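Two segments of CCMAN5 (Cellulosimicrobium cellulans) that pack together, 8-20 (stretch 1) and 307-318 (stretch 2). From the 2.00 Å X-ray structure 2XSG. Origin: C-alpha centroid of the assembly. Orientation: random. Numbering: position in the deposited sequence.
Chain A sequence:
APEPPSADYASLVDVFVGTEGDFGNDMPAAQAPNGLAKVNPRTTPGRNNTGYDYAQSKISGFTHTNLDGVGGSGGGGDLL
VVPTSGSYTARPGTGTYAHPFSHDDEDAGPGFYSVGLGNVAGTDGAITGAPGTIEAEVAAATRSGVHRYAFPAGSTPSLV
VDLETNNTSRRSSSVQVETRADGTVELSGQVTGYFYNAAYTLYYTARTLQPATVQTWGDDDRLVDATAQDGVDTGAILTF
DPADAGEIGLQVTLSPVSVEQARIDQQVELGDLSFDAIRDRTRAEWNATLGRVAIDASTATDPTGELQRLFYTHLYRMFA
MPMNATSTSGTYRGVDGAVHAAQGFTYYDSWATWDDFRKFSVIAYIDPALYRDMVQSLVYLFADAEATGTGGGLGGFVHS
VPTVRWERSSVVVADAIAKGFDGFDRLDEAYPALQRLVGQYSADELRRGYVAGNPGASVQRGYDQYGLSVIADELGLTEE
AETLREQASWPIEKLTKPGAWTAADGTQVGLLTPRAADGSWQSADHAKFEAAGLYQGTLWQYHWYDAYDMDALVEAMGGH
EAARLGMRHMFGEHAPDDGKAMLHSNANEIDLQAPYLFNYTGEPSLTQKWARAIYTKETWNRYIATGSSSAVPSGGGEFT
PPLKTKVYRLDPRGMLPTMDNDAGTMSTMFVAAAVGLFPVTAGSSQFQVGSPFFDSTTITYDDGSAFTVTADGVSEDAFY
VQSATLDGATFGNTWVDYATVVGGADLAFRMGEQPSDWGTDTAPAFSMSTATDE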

# COMPACT_ATOMS: atom_id res chain seq x y z
N ASP A 8 -7.21 -8.85 -22.16
CA ASP A 8 -6.77 -9.63 -20.99
C ASP A 8 -5.54 -9.01 -20.31
O ASP A 8 -4.41 -9.49 -20.45
CB ASP A 8 -6.54 -11.11 -21.32
CG ASP A 8 -6.31 -11.97 -20.07
OD1 ASP A 8 -7.17 -12.00 -19.17
OD2 ASP A 8 -5.28 -12.64 -19.98
N TYR A 9 -5.80 -7.94 -19.57
CA TYR A 9 -4.78 -7.21 -18.83
C TYR A 9 -4.20 -8.05 -17.70
O TYR A 9 -3.01 -7.93 -17.38
CB TYR A 9 -5.34 -5.91 -18.28
CG TYR A 9 -5.79 -4.93 -19.35
CD1 TYR A 9 -4.85 -4.21 -20.08
CD2 TYR A 9 -7.15 -4.74 -19.63
CE1 TYR A 9 -5.24 -3.31 -21.05
CE2 TYR A 9 -7.55 -3.84 -20.62
CZ TYR A 9 -6.58 -3.13 -21.32
OH TYR A 9 -6.93 -2.24 -22.30
N ALA A 10 -5.02 -8.93 -17.13
CA ALA A 10 -4.57 -9.83 -16.07
C ALA A 10 -3.30 -10.61 -16.44
O ALA A 10 -2.44 -10.83 -15.60
CB ALA A 10 -5.68 -10.77 -15.64
N SER A 11 -3.17 -11.00 -17.71
CA SER A 11 -1.99 -11.74 -18.19
C SER A 11 -0.70 -10.92 -18.14
O SER A 11 0.41 -11.49 -18.13
CB SER A 11 -2.22 -12.25 -19.62
OG SER A 11 -2.39 -11.16 -20.51
N LEU A 12 -0.83 -9.60 -18.09
CA LEU A 12 0.34 -8.71 -18.03
C LEU A 12 0.89 -8.48 -16.62
O LEU A 12 2.06 -8.11 -16.45
CB LEU A 12 0.05 -7.37 -18.71
CG LEU A 12 -0.31 -7.41 -20.19
CD1 LEU A 12 -0.54 -5.97 -20.67
CD2 LEU A 12 0.78 -8.12 -21.07
N VAL A 13 0.04 -8.67 -15.61
CA VAL A 13 0.43 -8.61 -14.20
C VAL A 13 1.40 -9.75 -13.82
O VAL A 13 1.15 -10.93 -14.12
CB VAL A 13 -0.84 -8.63 -13.29
CG1 VAL A 13 -0.50 -8.68 -11.81
CG2 VAL A 13 -1.73 -7.43 -13.57
N ASP A 14 2.50 -9.39 -13.17
CA ASP A 14 3.39 -10.38 -12.58
C ASP A 14 3.30 -10.31 -11.05
O ASP A 14 3.97 -9.47 -10.42
CB ASP A 14 4.84 -10.14 -13.07
CG ASP A 14 5.81 -11.24 -12.63
OD1 ASP A 14 5.50 -12.07 -11.73
OD2 ASP A 14 6.93 -11.25 -13.18
N VAL A 15 2.49 -11.19 -10.45
CA VAL A 15 2.27 -11.15 -9.00
C VAL A 15 3.51 -11.53 -8.17
O VAL A 15 3.49 -11.46 -6.95
CB VAL A 15 1.05 -12.01 -8.54
CG1 VAL A 15 -0.24 -11.58 -9.24
CG2 VAL A 15 1.32 -13.51 -8.73
N PHE A 16 4.59 -11.94 -8.84
CA PHE A 16 5.81 -12.30 -8.12
C PHE A 16 6.77 -11.14 -7.96
O PHE A 16 7.71 -11.21 -7.18
CB PHE A 16 6.50 -13.49 -8.78
CG PHE A 16 5.72 -14.77 -8.63
CD1 PHE A 16 5.63 -15.40 -7.40
CD2 PHE A 16 5.10 -15.32 -9.73
CE1 PHE A 16 4.91 -16.58 -7.25
CE2 PHE A 16 4.37 -16.51 -9.61
CZ PHE A 16 4.28 -17.14 -8.37
N VAL A 17 6.50 -10.05 -8.67
CA VAL A 17 7.31 -8.86 -8.54
C VAL A 17 7.23 -8.36 -7.11
O VAL A 17 6.14 -8.14 -6.58
CB VAL A 17 6.89 -7.77 -9.54
CG1 VAL A 17 7.47 -6.39 -9.13
CG2 VAL A 17 7.34 -8.18 -10.95
N GLY A 18 8.40 -8.21 -6.49
CA GLY A 18 8.48 -7.72 -5.11
C GLY A 18 8.32 -8.79 -4.02
O GLY A 18 8.24 -8.45 -2.84
N THR A 19 8.30 -10.07 -4.40
CA THR A 19 8.09 -11.18 -3.45
C THR A 19 9.38 -11.86 -2.95
O THR A 19 9.32 -12.83 -2.18
CB THR A 19 7.16 -12.26 -4.03
OG1 THR A 19 7.79 -12.88 -5.16
CG2 THR A 19 5.78 -11.66 -4.44
N GLU A 20 10.53 -11.35 -3.37
CA GLU A 20 11.82 -11.87 -2.86
C GLU A 20 12.30 -11.07 -1.66
O GLU A 20 12.29 -9.84 -1.69
CB GLU A 20 12.90 -11.88 -3.95
CG GLU A 20 14.24 -12.51 -3.47
CD GLU A 20 15.08 -13.08 -4.61
OE1 GLU A 20 14.53 -13.32 -5.69
OE2 GLU A 20 16.30 -13.30 -4.41
N LEU A 307 7.97 -2.65 -19.67
CA LEU A 307 7.46 -1.45 -19.06
C LEU A 307 5.92 -1.50 -18.98
O LEU A 307 5.32 -1.08 -17.98
CB LEU A 307 7.96 -0.22 -19.81
CG LEU A 307 7.67 1.16 -19.23
CD1 LEU A 307 8.24 1.31 -17.80
CD2 LEU A 307 8.23 2.21 -20.21
N GLN A 308 5.28 -2.05 -20.01
CA GLN A 308 3.82 -2.23 -19.98
C GLN A 308 3.41 -3.27 -18.91
O GLN A 308 2.41 -3.08 -18.20
CB GLN A 308 3.29 -2.58 -21.40
CG GLN A 308 1.92 -3.22 -21.48
CD GLN A 308 1.12 -2.82 -22.74
OE1 GLN A 308 1.69 -2.36 -23.74
NE2 GLN A 308 -0.19 -2.98 -22.67
N ARG A 309 4.19 -4.35 -18.79
CA ARG A 309 3.94 -5.34 -17.74
C ARG A 309 4.13 -4.74 -16.34
O ARG A 309 3.36 -5.00 -15.41
CB ARG A 309 4.85 -6.55 -17.93
CG ARG A 309 4.38 -7.51 -18.99
CD ARG A 309 5.56 -8.28 -19.56
NE ARG A 309 5.14 -9.55 -20.14
CZ ARG A 309 4.65 -9.72 -21.36
NH1 ARG A 309 4.48 -8.68 -22.18
NH2 ARG A 309 4.31 -10.94 -21.77
N LEU A 310 5.18 -3.92 -16.21
CA LEU A 310 5.46 -3.22 -14.97
C LEU A 310 4.31 -2.31 -14.62
O LEU A 310 3.84 -2.33 -13.49
CB LEU A 310 6.73 -2.39 -15.08
CG LEU A 310 8.01 -2.95 -14.52
CD1 LEU A 310 9.12 -1.92 -14.79
CD2 LEU A 310 7.90 -3.28 -13.01
N PHE A 311 3.83 -1.52 -15.59
CA PHE A 311 2.65 -0.70 -15.34
C PHE A 311 1.47 -1.51 -14.78
O PHE A 311 0.91 -1.15 -13.73
CB PHE A 311 2.22 0.07 -16.59
CG PHE A 311 1.02 0.92 -16.37
CD1 PHE A 311 1.15 2.17 -15.79
CD2 PHE A 311 -0.24 0.45 -16.70
CE1 PHE A 311 0.03 2.94 -15.55
CE2 PHE A 311 -1.37 1.22 -16.46
CZ PHE A 311 -1.23 2.47 -15.89
N TYR A 312 1.07 -2.57 -15.48
CA TYR A 312 -0.12 -3.34 -15.09
C TYR A 312 0.05 -4.10 -13.76
O TYR A 312 -0.91 -4.26 -13.01
CB TYR A 312 -0.69 -4.21 -16.23
CG TYR A 312 -1.43 -3.35 -17.24
CD1 TYR A 312 -2.68 -2.78 -16.93
CD2 TYR A 312 -0.88 -3.08 -18.49
CE1 TYR A 312 -3.35 -1.97 -17.83
CE2 TYR A 312 -1.54 -2.27 -19.41
CZ TYR A 312 -2.77 -1.70 -19.06
OH TYR A 312 -3.41 -0.91 -19.97
N THR A 313 1.27 -4.54 -13.50
CA THR A 313 1.62 -5.17 -12.23
C THR A 313 1.41 -4.16 -11.09
O THR A 313 0.83 -4.50 -10.05
CB THR A 313 3.08 -5.69 -12.24
OG1 THR A 313 3.23 -6.69 -13.26
CG2 THR A 313 3.46 -6.26 -10.87
N HIS A 314 1.88 -2.93 -11.28
CA HIS A 314 1.73 -1.91 -10.25
C HIS A 314 0.31 -1.33 -10.18
O HIS A 314 -0.16 -0.94 -9.09
CB HIS A 314 2.80 -0.82 -10.35
CG HIS A 314 4.18 -1.34 -10.08
ND1 HIS A 314 4.52 -1.99 -8.92
CD2 HIS A 314 5.31 -1.32 -10.84
CE1 HIS A 314 5.79 -2.35 -8.96
NE2 HIS A 314 6.29 -1.94 -10.11
N LEU A 315 -0.39 -1.30 -11.31
CA LEU A 315 -1.81 -0.97 -11.25
C LEU A 315 -2.54 -2.03 -10.39
O LEU A 315 -3.38 -1.69 -9.52
CB LEU A 315 -2.44 -0.87 -12.64
CG LEU A 315 -3.84 -0.26 -12.78
CD1 LEU A 315 -3.89 1.22 -12.33
CD2 LEU A 315 -4.37 -0.39 -14.21
N TYR A 316 -2.21 -3.31 -10.60
CA TYR A 316 -2.76 -4.39 -9.78
C TYR A 316 -2.51 -4.13 -8.28
O TYR A 316 -3.41 -4.22 -7.47
CB TYR A 316 -2.20 -5.74 -10.25
CG TYR A 316 -2.36 -6.90 -9.29
CD1 TYR A 316 -3.54 -7.66 -9.25
CD2 TYR A 316 -1.33 -7.25 -8.43
CE1 TYR A 316 -3.68 -8.74 -8.35
CE2 TYR A 316 -1.46 -8.31 -7.54
CZ TYR A 316 -2.63 -9.06 -7.51
OH TYR A 316 -2.75 -10.12 -6.62
N ARG A 317 -1.28 -3.76 -7.94
CA ARG A 317 -0.89 -3.48 -6.56
C ARG A 317 -1.60 -2.26 -5.97
O ARG A 317 -1.79 -2.18 -4.75
CB ARG A 317 0.62 -3.27 -6.48
CG ARG A 317 1.49 -4.47 -6.84
CD ARG A 317 1.25 -5.62 -5.89
NE ARG A 317 2.24 -6.67 -6.06
CZ ARG A 317 2.09 -7.93 -5.64
NH1 ARG A 317 0.98 -8.32 -5.02
NH2 ARG A 317 3.06 -8.80 -5.85
N MET A 318 -1.97 -1.30 -6.82
CA MET A 318 -2.70 -0.11 -6.38
C MET A 318 -4.11 -0.39 -5.83
O MET A 318 -4.61 0.37 -5.00
CB MET A 318 -2.76 0.94 -7.50
CG MET A 318 -3.60 2.18 -7.15
SD MET A 318 -3.72 3.33 -8.55
CE MET A 318 -2.22 2.92 -9.33

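Residues 307-318 form a regular helix, and the irregular segment 8-20 runs along one side of it, the two together burying 696 Å². At the start, Q308 contributes little: its NE2 lies 3.6 Å from L12 CD1. R309 gives its aliphatic part to the backbone, with CG 3.5 Å from L12 O, while L12 CD2 sits over one face of the guanidinium, 3.9 Å from NH1. Y312, its CA-to-CB bond directed toward stretch 1, offers a broad apolar surface. L12 CD1 approaches Y312 CD2 at 3.6 Å, and the Y9 ring meets the Y312 ring obliquely, centroids 4.9 Å apart and planes at 34°.

T313 is the polar centre. Its OG1 donates to R309 O (2.7 Å) within the helix and accepts from D14 N at 2.8 Å, with a nearly linear N-H...O angle of 169°. A hydroxyl can play both parts, and the short side chain suits the close approach here, V13 CA to T313 CA being 4.1 Å.

One turn on, Y316 presents a ring face to V13 CG1, 4.0 Å from the centroid and 28° off the normal; V15 CG1 reaches its CE2 at 3.9 Å. Finally, R317 extends its guanidinium to the turns of stretch 1: NH2 donates to V17 O (3.2 Å, 157°) and lies 2.9 Å from V15 O.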